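Local atomic coordinates of Ion-channel modulator raklp (Rhipicephalus appendiculatus, PDB entry 2W8X), a protein that probably modulates host ion channels, with maxiK potassium channels as the likely target, as a tick salivary protein of highly modified Kunitz/BPTI fold. Residues L31-L36 against R40-G45. Numbering follows the deposited sequence.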
loop_
_atom_site.group_PDB
_atom_site.type_symbol
_atom_site.label_atom_id
_atom_site.label_comp_id
_atom_site.label_asym_id
_atom_site.label_seq_id
_atom_site.Cartn_x
_atom_site.Cartn_y
_atom_site.Cartn_z
ATOM N N LEU A 31 8.411 -6.370 -0.092
ATOM C CA LEU A 31 7.362 -5.649 -0.802
ATOM C C LEU A 31 7.283 -6.180 -2.234
ATOM O O LEU A 31 8.149 -6.919 -2.663
ATOM C CB LEU A 31 7.614 -4.141 -0.758
ATOM C CG LEU A 31 7.582 -3.538 0.646
ATOM C CD1 LEU A 31 7.834 -2.038 0.531
ATOM C CD2 LEU A 31 6.267 -3.822 1.411
ATOM N N TRP A 32 6.233 -5.781 -2.951
ATOM C CA TRP A 32 6.028 -6.087 -4.357
ATOM C C TRP A 32 5.805 -4.805 -5.160
ATOM O O TRP A 32 5.456 -3.752 -4.602
ATOM C CB TRP A 32 4.771 -6.980 -4.480
ATOM C CG TRP A 32 4.963 -8.331 -3.824
ATOM C CD1 TRP A 32 5.015 -8.600 -2.485
ATOM C CD2 TRP A 32 5.184 -9.586 -4.493
ATOM N NE1 TRP A 32 5.255 -9.945 -2.277
ATOM C CE2 TRP A 32 5.354 -10.571 -3.492
ATOM C CE3 TRP A 32 5.228 -9.972 -5.833
ATOM C CZ2 TRP A 32 5.556 -11.911 -3.815
ATOM C CZ3 TRP A 32 5.428 -11.301 -6.139
ATOM C CH2 TRP A 32 5.602 -12.237 -5.133
ATOM N N HIS A 33 5.988 -4.889 -6.475
ATOM C CA HIS A 33 5.737 -3.768 -7.360
ATOM C C HIS A 33 5.080 -4.265 -8.625
ATOM O O HIS A 33 5.224 -5.429 -9.016
ATOM C CB HIS A 33 7.043 -3.007 -7.690
ATOM C CG HIS A 33 7.994 -3.779 -8.547
ATOM N ND1 HIS A 33 8.881 -4.713 -8.038
ATOM C CD2 HIS A 33 8.109 -3.845 -9.892
ATOM C CE1 HIS A 33 9.560 -5.253 -9.038
ATOM N NE2 HIS A 33 9.084 -4.775 -10.182
ATOM N N TYR A 34 4.380 -3.362 -9.280
ATOM C CA TYR A 34 3.752 -3.661 -10.556
ATOM C C TYR A 34 4.597 -3.197 -11.736
ATOM O O TYR A 34 5.045 -2.045 -11.766
ATOM C CB TYR A 34 2.396 -3.015 -10.625
ATOM C CG TYR A 34 1.597 -3.255 -11.895
ATOM C CD1 TYR A 34 1.119 -4.523 -12.224
ATOM C CD2 TYR A 34 1.255 -2.202 -12.725
ATOM C CE1 TYR A 34 0.324 -4.722 -13.367
ATOM C CE2 TYR A 34 0.449 -2.386 -13.838
ATOM C CZ TYR A 34 -0.012 -3.639 -14.158
ATOM O OH TYR A 34 -0.794 -3.792 -15.278
ATOM N N ASN A 35 4.775 -4.102 -12.716
ATOM C CA ASN A 35 5.438 -3.806 -14.001
ATOM C C ASN A 35 4.340 -3.603 -15.028
ATOM O O ASN A 35 3.697 -4.561 -15.502
ATOM C CB ASN A 35 6.386 -4.968 -14.343
ATOM C CG ASN A 35 7.223 -4.750 -15.584
ATOM O OD1 ASN A 35 6.846 -4.022 -16.465
ATOM N ND2 ASN A 35 8.365 -5.446 -15.658
ATOM N N LEU A 36 4.115 -2.333 -15.368
ATOM C CA LEU A 36 3.051 -1.936 -16.260
ATOM C C LEU A 36 3.298 -2.488 -17.668
ATOM O O LEU A 36 2.338 -2.877 -18.342
ATOM C CB LEU A 36 2.929 -0.412 -16.281
ATOM C CG LEU A 36 1.879 0.211 -17.187
ATOM C CD1 LEU A 36 0.446 -0.174 -16.850
ATOM C CD2 LEU A 36 2.071 1.728 -17.109
ATOM N N ARG A 40 2.410 -7.413 -14.804
ATOM C CA ARG A 40 2.751 -8.430 -13.829
ATOM C C ARG A 40 3.296 -7.806 -12.555
ATOM O O ARG A 40 4.121 -6.879 -12.588
ATOM C CB ARG A 40 3.803 -9.394 -14.373
ATOM C CG ARG A 40 3.367 -10.253 -15.545
ATOM C CD ARG A 40 2.395 -11.344 -15.111
ATOM N NE ARG A 40 0.981 -10.975 -15.219
ATOM C CZ ARG A 40 0.296 -10.917 -16.365
ATOM N NH1 ARG A 40 0.891 -11.138 -17.521
ATOM N NH2 ARG A 40 -0.980 -10.586 -16.345
ATOM N N CYS A 41 2.827 -8.331 -11.433
ATOM C CA CYS A 41 3.379 -7.999 -10.126
ATOM C C CYS A 41 4.634 -8.827 -9.904
ATOM O O CYS A 41 4.673 -10.040 -10.178
ATOM C CB CYS A 41 2.327 -8.298 -9.078
ATOM S SG CYS A 41 0.982 -7.068 -9.169
ATOM N N GLU A 42 5.663 -8.155 -9.429
ATOM C CA GLU A 42 6.968 -8.749 -9.208
ATOM C C GLU A 42 7.505 -8.392 -7.831
ATOM O O GLU A 42 7.039 -7.485 -7.177
ATOM C CB GLU A 42 7.946 -8.298 -10.296
ATOM C CG GLU A 42 7.528 -8.586 -11.745
ATOM C CD GLU A 42 7.546 -10.071 -12.148
ATOM O OE1 GLU A 42 7.930 -10.933 -11.331
ATOM O OE2 GLU A 42 7.168 -10.397 -13.306
ATOM N N ARG A 43 8.518 -9.131 -7.399
ATOM C CA ARG A 43 9.073 -8.961 -6.092
ATOM C C ARG A 43 9.925 -7.707 -5.960
ATOM O O ARG A 43 10.613 -7.309 -6.922
ATOM C CB ARG A 43 9.883 -10.202 -5.727
ATOM C CG ARG A 43 9.039 -11.425 -5.510
ATOM C CD ARG A 43 9.869 -12.688 -5.399
ATOM N NE ARG A 43 8.970 -13.863 -5.362
ATOM C CZ ARG A 43 8.639 -14.519 -4.268
ATOM N NH1 ARG A 43 9.113 -14.158 -3.092
ATOM N NH2 ARG A 43 7.841 -15.587 -4.376
ATOM N N GLY A 44 9.938 -7.166 -4.735
ATOM C CA GLY A 44 10.718 -6.003 -4.338
ATOM C C GLY A 44 9.911 -4.732 -4.456
ATOM O O GLY A 44 9.039 -4.586 -5.327
ATOM N N GLY A 45 10.217 -3.777 -3.592
ATOM C CA GLY A 45 9.660 -2.407 -3.752
ATOM C C GLY A 45 10.367 -1.422 -2.865
ATOM O O GLY A 45 10.982 -1.811 -1.868
#
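Arg43 lays its CG over one face of the six-membered ring of Trp32, 3.8 Å from the ring centroid, a CH-pi contact. The extended arginine runs alongside the indole, and Trp32 CH2 lies off-centre over one face of its guanidinium, the two planes 46° apart. At the rim of the same indole, Cys41 C lies near the ring plane. Two carbonyl oxygens, Gly44 O and Arg43 O, lie at the edge of the His33 ring, in its plane, with Glu42 CA over one face toward the rim. His33 ND1 donates to Gly44 O at 2.7 Å, the donor tilted out of the carbonyl plane. Chi1 of 69° sets the ring between the backbone N and the carbonyl carbon, and chi2 of -83° turns ND1 to Gly44 O. His33 CE1 is 3.7 Å from Glu42 CB. On the other side of the sheet Cys41 SG sits at the edge of the Tyr34 ring, 4.0 Å from CD1, while its disulfide to Cys59 ties the strand to helix 56-70.

Reciprocal backbone bonds join His33 with Glu42 and Asn35 with Arg40, that from Glu42 N to His33 O the straightest; Gly44 N adds a more bent one to Leu31 O at 2.7 Å. An alanine in place of Trp32 would probably rob the Arg43 chain of its flat support and let its guanidinium swing. This is the antiparallel beta hairpin of the Kunitz fold, packed against the C-terminal helix. Because the imidazole donates through ND1, that nitrogen must carry a proton, and the side chain fastens Gly44 just past the corner at Arg43.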